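Local coordinates for protein endo-N-acetyl-beta-D-glucosaminidase (Hypocrea jecorina, PDB 4AC1) that hydrolyses the bond between the two core N-acetylglucosamines of N-linked glycans, and is responsible for deglycosylating the cellulases of the same fungus, at residues R4-F9 / W185-F190; I20-L25 / I69-A74; L33-V38 / G75-G80. All coordinates share one frame; numbering follows the deposited sequence.

Interaction 1 of 3, residues R4-F9 / W185-F190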
loop_
_atom_site.group_PDB
_atom_site.type_symbol
_atom_site.label_atom_id
_atom_site.label_comp_id
_atom_site.label_asym_id
_atom_site.label_seq_id
_atom_site.Cartn_x
_atom_site.Cartn_y
_atom_site.Cartn_z
ATOM N N ARG A 4 -2.780 -11.663 -3.603
ATOM C CA ARG A 4 -2.139 -11.018 -2.456
ATOM C C ARG A 4 -3.201 -10.586 -1.452
ATOM O O ARG A 4 -4.335 -10.245 -1.836
ATOM C CB ARG A 4 -1.336 -9.800 -2.904
ATOM C CG ARG A 4 -0.341 -10.107 -4.018
ATOM C CD ARG A 4 0.375 -8.849 -4.455
ATOM N NE ARG A 4 1.174 -9.015 -5.672
ATOM C CZ ARG A 4 0.719 -8.836 -6.911
ATOM N NH1 ARG A 4 -0.550 -8.539 -7.123
ATOM N NH2 ARG A 4 1.536 -8.954 -7.952
ATOM N N LEU A 5 -2.846 -10.632 -0.169
ATOM C CA LEU A 5 -3.652 -10.027 0.878
ATOM C C LEU A 5 -2.747 -9.082 1.629
ATOM O O LEU A 5 -1.788 -9.512 2.286
ATOM C CB LEU A 5 -4.248 -11.068 1.832
ATOM C CG LEU A 5 -5.056 -10.500 3.011
ATOM C CD1 LEU A 5 -6.225 -9.610 2.539
ATOM C CD2 LEU A 5 -5.559 -11.605 3.933
ATOM N N ILE A 6 -3.050 -7.796 1.520
ATOM C CA ILE A 6 -2.162 -6.732 1.950
ATOM C C ILE A 6 -2.874 -5.899 2.995
ATOM O O ILE A 6 -4.025 -5.526 2.801
ATOM C CB ILE A 6 -1.837 -5.830 0.751
ATOM C CG1 ILE A 6 -1.103 -6.631 -0.336
ATOM C CG2 ILE A 6 -1.037 -4.587 1.173
ATOM C CD1 ILE A 6 -1.526 -6.288 -1.740
ATOM N N VAL A 7 -2.209 -5.625 4.107
ATOM C CA VAL A 7 -2.777 -4.796 5.176
ATOM C C VAL A 7 -1.850 -3.614 5.445
ATOM O O VAL A 7 -0.641 -3.799 5.697
ATOM C CB VAL A 7 -2.962 -5.598 6.476
ATOM C CG1 VAL A 7 -3.278 -4.663 7.666
ATOM C CG2 VAL A 7 -4.044 -6.655 6.296
ATOM N N TYR A 8 -2.405 -2.406 5.357
ATOM C CA TYR A 8 -1.713 -1.197 5.779
ATOM C C TYR A 8 -1.812 -1.027 7.289
ATOM O O TYR A 8 -2.895 -1.189 7.877
ATOM C CB TYR A 8 -2.318 0.028 5.108
ATOM C CG TYR A 8 -1.969 0.227 3.641
ATOM C CD1 TYR A 8 -2.738 -0.332 2.617
ATOM C CD2 TYR A 8 -0.865 1.000 3.278
ATOM C CE1 TYR A 8 -2.400 -0.136 1.276
ATOM C CE2 TYR A 8 -0.529 1.212 1.943
ATOM C CZ TYR A 8 -1.304 0.640 0.952
ATOM O OH TYR A 8 -0.995 0.845 -0.377
ATOM N N PHE A 9 -0.674 -0.694 7.900
ATOM C CA PHE A 9 -0.527 -0.596 9.350
ATOM C C PHE A 9 0.016 0.804 9.650
ATOM O O PHE A 9 1.238 1.017 9.652
ATOM C CB PHE A 9 0.442 -1.699 9.808
ATOM C CG PHE A 9 0.570 -1.852 11.307
ATOM C CD1 PHE A 9 -0.369 -2.573 12.040
ATOM C CD2 PHE A 9 1.664 -1.312 11.974
ATOM C CE1 PHE A 9 -0.230 -2.717 13.430
ATOM C CE2 PHE A 9 1.813 -1.451 13.350
ATOM C CZ PHE A 9 0.864 -2.157 14.080
ATOM N N TRP A 185 2.844 -4.016 -8.433
ATOM C CA TRP A 185 1.386 -3.901 -8.502
ATOM C C TRP A 185 0.923 -2.521 -8.061
ATOM O O TRP A 185 1.721 -1.707 -7.563
ATOM C CB TRP A 185 0.662 -5.010 -7.702
ATOM C CG TRP A 185 0.692 -4.851 -6.209
ATOM C CD1 TRP A 185 -0.182 -4.127 -5.447
ATOM C CD2 TRP A 185 1.632 -5.437 -5.294
ATOM N NE1 TRP A 185 0.151 -4.212 -4.122
ATOM C CE2 TRP A 185 1.253 -5.021 -3.998
ATOM C CE3 TRP A 185 2.759 -6.265 -5.439
ATOM C CZ2 TRP A 185 1.967 -5.381 -2.856
ATOM C CZ3 TRP A 185 3.455 -6.639 -4.301
ATOM C CH2 TRP A 185 3.056 -6.191 -3.023
ATOM N N TYR A 186 -0.372 -2.285 -8.265
ATOM C CA TYR A 186 -1.042 -1.054 -7.892
ATOM C C TYR A 186 -2.056 -1.342 -6.787
ATOM O O TYR A 186 -2.996 -2.131 -6.980
ATOM C CB TYR A 186 -1.735 -0.445 -9.118
ATOM C CG TYR A 186 -0.795 -0.146 -10.272
ATOM C CD1 TYR A 186 -0.071 1.046 -10.304
ATOM C CD2 TYR A 186 -0.635 -1.050 -11.332
ATOM C CE1 TYR A 186 0.801 1.323 -11.335
ATOM C CE2 TYR A 186 0.246 -0.769 -12.386
ATOM C CZ TYR A 186 0.942 0.425 -12.380
ATOM O OH TYR A 186 1.811 0.687 -13.423
ATOM N N ASN A 187 -1.834 -0.730 -5.627
ATOM C CA ASN A 187 -2.756 -0.787 -4.495
ATOM C C ASN A 187 -3.883 0.176 -4.802
ATOM O O ASN A 187 -3.827 1.360 -4.461
ATOM C CB ASN A 187 -2.021 -0.364 -3.225
ATOM C CG ASN A 187 -1.005 -1.383 -2.789
ATOM O OD1 ASN A 187 -1.357 -2.528 -2.487
ATOM N ND2 ASN A 187 0.270 -0.982 -2.776
ATOM N N THR A 188 -4.898 -0.331 -5.488
ATOM C CA THR A 188 -5.829 0.560 -6.175
ATOM C C THR A 188 -6.977 0.946 -5.246
ATOM O O THR A 188 -7.668 0.082 -4.700
ATOM C CB THR A 188 -6.300 -0.066 -7.503
ATOM O OG1 THR A 188 -5.159 -0.395 -8.305
ATOM C CG2 THR A 188 -7.135 0.899 -8.312
ATOM N N GLN A 189 -7.135 2.251 -5.024
ATOM C CA GLN A 189 -8.070 2.719 -4.003
ATOM C C GLN A 189 -9.498 2.823 -4.557
ATOM O O GLN A 189 -9.847 3.813 -5.212
ATOM C CB GLN A 189 -7.598 4.052 -3.411
ATOM C CG GLN A 189 -6.114 4.073 -3.037
ATOM C CD GLN A 189 -5.718 5.280 -2.208
ATOM O OE1 GLN A 189 -6.466 5.686 -1.322
ATOM N NE2 GLN A 189 -4.556 5.859 -2.482
ATOM N N PHE A 190 -10.301 1.783 -4.307
ATOM C CA PHE A 190 -11.727 1.760 -4.668
ATOM C C PHE A 190 -12.566 2.335 -3.522
ATOM O O PHE A 190 -13.402 1.641 -2.911
ATOM C CB PHE A 190 -12.204 0.335 -5.007
ATOM C CG PHE A 190 -11.605 -0.244 -6.273
ATOM C CD1 PHE A 190 -10.356 -0.874 -6.258
ATOM C CD2 PHE A 190 -12.308 -0.187 -7.476
ATOM C CE1 PHE A 190 -9.818 -1.415 -7.421
ATOM C CE2 PHE A 190 -11.781 -0.730 -8.645
ATOM C CZ PHE A 190 -10.531 -1.351 -8.614
#

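Interaction 2 of 3, residues I20-L25 / I69-A74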
loop_
_atom_site.group_PDB
_atom_site.type_symbol
_atom_site.label_atom_id
_atom_site.label_comp_id
_atom_site.label_asym_id
_atom_site.label_seq_id
_atom_site.Cartn_x
_atom_site.Cartn_y
_atom_site.Cartn_z
ATOM N N ILE A 20 0.166 -1.480 19.377
ATOM C CA ILE A 20 -0.784 -2.428 18.808
ATOM C C ILE A 20 0.034 -3.513 18.123
ATOM O O ILE A 20 0.841 -3.219 17.241
ATOM C CB ILE A 20 -1.724 -1.716 17.812
ATOM C CG1 ILE A 20 -2.622 -0.732 18.573
ATOM C CG2 ILE A 20 -2.588 -2.729 17.041
ATOM C CD1 ILE A 20 -3.286 0.299 17.709
ATOM N N SER A 21 -0.135 -4.758 18.549
ATOM C CA SER A 21 0.606 -5.848 17.953
ATOM C C SER A 21 0.088 -6.147 16.552
ATOM O O SER A 21 -1.133 -6.187 16.329
ATOM C CB SER A 21 0.487 -7.108 18.808
ATOM O OG SER A 21 1.288 -8.135 18.259
ATOM N N MET A 22 1.024 -6.380 15.626
ATOM C CA MET A 22 0.684 -6.865 14.296
ATOM C C MET A 22 0.604 -8.386 14.239
ATOM O O MET A 22 0.132 -8.938 13.243
ATOM C CB MET A 22 1.664 -6.355 13.241
ATOM C CG MET A 22 3.104 -6.816 13.447
ATOM S SD MET A 22 4.273 -6.128 12.251
ATOM C CE MET A 22 4.389 -4.406 12.770
ATOM N N LEU A 23 1.034 -9.058 15.305
ATOM C CA LEU A 23 1.196 -10.513 15.277
ATOM C C LEU A 23 -0.084 -11.357 15.177
ATOM O O LEU A 23 -0.012 -12.476 14.664
ATOM C CB LEU A 23 2.092 -11.016 16.422
ATOM C CG LEU A 23 3.491 -10.382 16.464
ATOM C CD1 LEU A 23 4.208 -10.824 17.718
ATOM C CD2 LEU A 23 4.304 -10.707 15.219
ATOM N N PRO A 24 -1.251 -10.837 15.635
ATOM C CA PRO A 24 -2.453 -11.659 15.436
ATOM C C PRO A 24 -2.708 -12.005 13.972
ATOM O O PRO A 24 -3.338 -13.009 13.681
ATOM C CB PRO A 24 -3.567 -10.773 15.985
ATOM C CG PRO A 24 -2.886 -10.003 17.084
ATOM C CD PRO A 24 -1.539 -9.658 16.483
ATOM N N LEU A 25 -2.184 -11.194 13.056
ATOM C CA LEU A 25 -2.323 -11.460 11.630
ATOM C C LEU A 25 -1.634 -12.740 11.178
ATOM O O LEU A 25 -1.969 -13.277 10.112
ATOM C CB LEU A 25 -1.802 -10.274 10.811
ATOM C CG LEU A 25 -2.702 -9.044 10.851
ATOM C CD1 LEU A 25 -1.957 -7.842 10.321
ATOM C CD2 LEU A 25 -3.995 -9.284 10.055
ATOM N N ILE A 69 10.293 -8.813 12.336
ATOM C CA ILE A 69 11.153 -9.982 12.134
ATOM C C ILE A 69 10.317 -11.263 12.167
ATOM O O ILE A 69 10.437 -12.128 11.303
ATOM C CB ILE A 69 12.298 -10.055 13.182
ATOM C CG1 ILE A 69 13.175 -8.804 13.098
ATOM C CG2 ILE A 69 13.152 -11.317 12.983
ATOM C CD1 ILE A 69 14.070 -8.586 14.303
ATOM N N THR A 70 9.431 -11.340 13.156
ATOM C CA THR A 70 8.549 -12.484 13.324
ATOM C C THR A 70 7.559 -12.608 12.167
ATOM O O THR A 70 7.257 -13.721 11.703
ATOM C CB THR A 70 7.811 -12.371 14.659
ATOM O OG1 THR A 70 8.786 -12.163 15.689
ATOM C CG2 THR A 70 7.004 -13.624 14.961
ATOM N N MET A 71 7.065 -11.467 11.691
ATOM C CA MET A 71 6.181 -11.462 10.531
ATOM C C MET A 71 6.890 -12.052 9.313
ATOM O O MET A 71 6.345 -12.887 8.599
ATOM C CB MET A 71 5.720 -10.045 10.233
ATOM C CG MET A 71 4.857 -9.443 11.337
ATOM S SD MET A 71 3.258 -10.254 11.575
ATOM C CE MET A 71 2.287 -9.456 10.297
ATOM N N LYS A 72 8.127 -11.611 9.093
ATOM C CA LYS A 72 8.922 -12.146 7.992
ATOM C C LYS A 72 9.210 -13.642 8.145
ATOM O O LYS A 72 9.122 -14.386 7.169
ATOM C CB LYS A 72 10.211 -11.345 7.804
ATOM C CG LYS A 72 9.941 -9.943 7.267
ATOM C CD LYS A 72 11.206 -9.157 6.927
ATOM C CE LYS A 72 11.796 -8.506 8.162
ATOM N NZ LYS A 72 12.902 -7.540 7.819
ATOM N N GLN A 73 9.495 -14.098 9.366
ATOM C CA GLN A 73 9.659 -15.534 9.612
ATOM C C GLN A 73 8.436 -16.356 9.192
ATOM O O GLN A 73 8.567 -17.475 8.689
ATOM C CB GLN A 73 9.993 -15.797 11.081
ATOM C CG GLN A 73 10.453 -17.231 11.339
ATOM C CD GLN A 73 10.946 -17.477 12.760
ATOM O OE1 GLN A 73 11.258 -16.543 13.501
ATOM N NE2 GLN A 73 11.021 -18.752 13.143
ATOM N N ALA A 74 7.242 -15.804 9.403
ATOM C CA ALA A 74 6.010 -16.490 9.030
ATOM C C ALA A 74 5.738 -16.441 7.524
ATOM O O ALA A 74 4.789 -17.065 7.048
ATOM C CB ALA A 74 4.837 -15.920 9.798
#

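Interaction 3 of 3, residues L33-V38 / G75-G80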
loop_
_atom_site.group_PDB
_atom_site.type_symbol
_atom_site.label_atom_id
_atom_site.label_comp_id
_atom_site.label_asym_id
_atom_site.label_seq_id
_atom_site.Cartn_x
_atom_site.Cartn_y
_atom_site.Cartn_z
ATOM N N LEU A 33 -2.058 -13.744 5.060
ATOM C CA LEU A 33 -1.495 -12.426 4.825
ATOM C C LEU A 33 -0.230 -12.553 3.995
ATOM O O LEU A 33 0.639 -13.341 4.347
ATOM C CB LEU A 33 -1.141 -11.764 6.153
ATOM C CG LEU A 33 -0.644 -10.323 6.058
ATOM C CD1 LEU A 33 -1.790 -9.399 5.686
ATOM C CD2 LEU A 33 -0.031 -9.889 7.365
ATOM N N THR A 34 -0.129 -11.830 2.882
ATOM C CA THR A 34 1.097 -11.877 2.087
ATOM C C THR A 34 2.004 -10.668 2.315
ATOM O O THR A 34 3.213 -10.794 2.202
ATOM C CB THR A 34 0.804 -12.057 0.597
ATOM O OG1 THR A 34 0.006 -10.964 0.141
ATOM C CG2 THR A 34 0.059 -13.361 0.348
ATOM N N HIS A 35 1.422 -9.506 2.632
ATOM C CA HIS A 35 2.185 -8.268 2.762
ATOM C C HIS A 35 1.656 -7.418 3.895
ATOM O O HIS A 35 0.438 -7.244 4.008
ATOM C CB HIS A 35 2.096 -7.457 1.460
ATOM C CG HIS A 35 2.642 -8.181 0.278
ATOM N ND1 HIS A 35 1.912 -9.123 -0.414
ATOM C CD2 HIS A 35 3.871 -8.159 -0.285
ATOM C CE1 HIS A 35 2.666 -9.638 -1.370
ATOM N NE2 HIS A 35 3.860 -9.073 -1.305
ATOM N N LEU A 36 2.561 -6.843 4.684
ATOM C CA LEU A 36 2.217 -5.897 5.733
ATOM C C LEU A 36 2.948 -4.606 5.372
ATOM O O LEU A 36 4.188 -4.629 5.229
ATOM C CB LEU A 36 2.661 -6.423 7.107
ATOM C CG LEU A 36 2.251 -5.686 8.399
ATOM C CD1 LEU A 36 2.976 -4.357 8.603
ATOM C CD2 LEU A 36 0.727 -5.513 8.541
ATOM N N ILE A 37 2.207 -3.506 5.212
ATOM C CA ILE A 37 2.790 -2.228 4.804
ATOM C C ILE A 37 2.803 -1.258 5.992
ATOM O O ILE A 37 1.755 -0.751 6.413
ATOM C CB ILE A 37 2.070 -1.613 3.564
ATOM C CG1 ILE A 37 2.050 -2.622 2.402
ATOM C CG2 ILE A 37 2.774 -0.315 3.140
ATOM C CD1 ILE A 37 1.403 -2.116 1.120
ATOM N N VAL A 38 4.000 -1.045 6.543
ATOM C CA VAL A 38 4.221 -0.107 7.649
ATOM C C VAL A 38 4.205 1.305 7.068
ATOM O O VAL A 38 4.901 1.590 6.093
ATOM C CB VAL A 38 5.562 -0.389 8.361
ATOM C CG1 VAL A 38 5.855 0.661 9.447
ATOM C CG2 VAL A 38 5.533 -1.793 8.967
ATOM N N GLY A 75 6.568 -15.718 6.774
ATOM C CA GLY A 75 6.420 -15.651 5.323
ATOM C C GLY A 75 5.787 -14.383 4.768
ATOM O O GLY A 75 5.594 -14.279 3.552
ATOM N N VAL A 76 5.465 -13.436 5.646
ATOM C CA VAL A 76 4.903 -12.150 5.237
ATOM C C VAL A 76 6.019 -11.269 4.709
ATOM O O VAL A 76 7.112 -11.249 5.273
ATOM C CB VAL A 76 4.195 -11.453 6.426
ATOM C CG1 VAL A 76 3.614 -10.096 6.010
ATOM C CG2 VAL A 76 3.098 -12.344 6.981
ATOM N N LYS A 77 5.761 -10.546 3.624
ATOM C CA LYS A 77 6.711 -9.542 3.155
ATOM C C LYS A 77 6.389 -8.225 3.844
ATOM O O LYS A 77 5.236 -7.745 3.796
ATOM C CB LYS A 77 6.622 -9.388 1.631
ATOM C CG LYS A 77 6.862 -10.657 0.824
ATOM C CD LYS A 77 8.205 -11.298 1.105
ATOM C CE LYS A 77 8.349 -12.592 0.325
ATOM N NZ LYS A 77 9.759 -12.811 -0.096
ATOM N N VAL A 78 7.384 -7.643 4.503
ATOM C CA VAL A 78 7.174 -6.393 5.216
ATOM C C VAL A 78 7.707 -5.249 4.363
ATOM O O VAL A 78 8.890 -5.207 4.030
ATOM C CB VAL A 78 7.803 -6.420 6.638
ATOM C CG1 VAL A 78 7.698 -5.047 7.304
ATOM C CG2 VAL A 78 7.102 -7.465 7.495
ATOM N N MET A 79 6.814 -4.320 4.032
ATOM C CA MET A 79 7.117 -3.167 3.197
ATOM C C MET A 79 6.887 -1.888 3.984
ATOM O O MET A 79 6.281 -1.909 5.066
ATOM C CB MET A 79 6.159 -3.118 2.007
ATOM C CG MET A 79 6.252 -4.303 1.080
ATOM S SD MET A 79 4.967 -4.357 -0.178
ATOM C CE MET A 79 5.327 -2.856 -1.125
ATOM N N GLY A 80 7.355 -0.775 3.433
ATOM C CA GLY A 80 6.956 0.540 3.906
ATOM C C GLY A 80 6.069 1.205 2.868
ATOM O O GLY A 80 6.016 0.752 1.708
HETATM O O HOH W 1 4.293 -13.214 1.110
#

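Interaction 1 of 3, residues R4-F9 / W185-F190
Inside the (beta/alpha)8 barrel of this family 18 glycoside hydrolase, Arg-4, Ile-6 and Tyr-8 of strand 4-9 reach Trp-185 and Asn-187 of strand 185-189. The strands are not sheet neighbours: their axes come no closer than 10.5 Å and diverge by 61°, and side chains alone bridge them. Arg-4, extended from CG to NE, runs over one face of the indole. Arg-4 CD sits 3.6 Å from the centroid of the six-membered ring of Trp-185, close to the ring normal, which makes a CH-pi contact. Beyond it Arg-4 NE lies 3.2 Å from Trp-185 CE3, and the guanidinium is turned only 25° from the indole plane. The far end of the arginine is held by the carbonyl of Ala-214. Trp-185 carries CG between its backbone N and carbonyl carbon (chi1 74°), and from there the indole also meets Ile-6, whose CD1 is 3.6 Å from Trp-185 NE1. A nearly straight hydrogen bond, 2.8 Å from Trp-185 NE1 to Asn-187 OD1, lies in the indole plane, although the donor stands above the carbonyl plane of the amide; it should restrain rotation of both groups. Tyr-8 OH rests 3.3 Å from Asn-187 CB, the phenol and amide planes being steeply inclined, but its hydrogen bond goes to Asp-123 OD2, and Asn-187 ND2 bonds weakly to OD1 of the same aspartate. Two residues on from Asn-187, Gln-189 binds a zinc ion together with Glu-127. Such packing, with Tyr-8 and Asn-187 both turned to Asp-123, is typical of the family 18 TIM-barrel core round the first aspartate of the Asp-x-Asp-x-Glu motif.

Interaction 2 of 3, residues I20-L25 / I69-A74
Leu-23 and Met-71 mark where the two backbones draw together, their CA atoms 6.9 Å apart. One segment is the turn entering the short helix 24-27, the other the end of helix 62-73. The turn is shaped by a capping bond of 3.1 Å from Leu-23 N to Ser-21 OG, followed by a 3.2 Å bond from Leu-25 N to Met-22 O. Glu-67, one turn earlier on the longer helix, anchors the same turn by accepting from Met-22 N and bonding Ser-21 OG. Across the gap no hydrogen bond forms; sulfur and aliphatic carbon make the contact. Met-71 is the main contributor, burying 94 Å² of the 221 Å² total. Met-71 CG meets Met-22 SD at 3.5 Å, the two chains crossing at a slant. The Met-71 chain bends at chi2 (-66°), which sets SD, and again at chi3 (-83°), which turns CE to 3.7 Å from Met-22 O. In the barrel fold both elements belong to the outer layer: helix 24-27 follows strand 4-9, helix 62-73 comes after strand 35-42 and the short strand 50-51, and Met-71 also touches Val-78 on strand 77-83. An alanine in place of Met-71 would remove CG, SD and CE, and would probably leave Met-22 SD without its partner and Leu-23 CD2 resting on Thr-70 alone of this helix segment, opening a gap between turn and helix. Leu-23 reaches in with one branch, CD2, which is 3.8 Å from Met-71 SD and 3.9 Å from Thr-70 CB; Leu-23 and Thr-70 cross at about a right angle. At the inner side Leu-25 CB approaches Met-71 CE at 4.2 Å.

Interaction 3 of 3, residues L33-V38 / G75-G80
Thr-34 O and Lys-77 N begin the pairing of two adjacent parallel strands of the (beta/alpha)8 barrel, 35-42 and 77-83. Lys-77 N donates to Thr-34 O at 2.9 Å, and Leu-36 N returns a bond of 3.0 Å to Lys-77 O. Met-79 N then donates to Leu-36 O at 2.9 Å, nearly along the C=O axis, and Val-38 N reaches Met-79 O, also at 2.9 Å. Leu-36 and Met-79 each spend both N-H and C=O across the pair, each joining the residues on either side of a partner, as parallel sheet requires, and the two strand axes are only 26° from parallel. On one side of the sheet stand His-35, Ile-37, Lys-77 and Met-79. His-35 has CG anti to its carbonyl carbon (chi1 -60°), and its ring leans obliquely on the neighbouring strand: His-35 CD2 is 3.6 Å from Lys-77 CB and 4.0 Å from Met-79 SD. Ile-37 and Met-79 lie side by side, pointing the same way. Apart from Lys-77, whose chain leads off to the exposed end, this is the barrel interior, where Met-79 goes on to Leu-151 and His-35 packs edge-to-face with Trp-185. The other side carries Leu-36, Val-38 and Val-78 and faces the helical layer; there Val-76 CG1 touches both Leu-33 CD2 and Leu-36 CB. The second shell fixes the strand starts. Thr-34 OG1 shares a hydrogen bond with His-35 ND1 and also bonds Leu-5 N, tying the imidazole to strand 4-9. Gly-75, at positive phi (103°), ends helix 62-73 in a Schellman motif and turns the chain toward Lys-77. A water closes this end, donating to Thr-34 O at 2.9 Å and to Gly-75 O at 3.0 Å.

From the N terminus, strand 4-9 opens a long loop that interaction 1 closes only at 185-190, across the barrel. Interactions 2 and 3 both nest inside it. They cross one another, since their segments alternate: 20-25, 33-38, 69-74, 75-80. Interaction 2 joins the turn before helix 24-27 to helix 62-73, while interaction 3 zips strand 35-42 to strand 77-83. Direct contacts connect them: Phe-9 N bonds Ile-37 O at 2.8 Å between interactions 1 and 3, and Val-76 N probably donates to Met-71 O (3.1 Å) between interactions 2 and 3. Together they tie barrel interior, wall and helical layer.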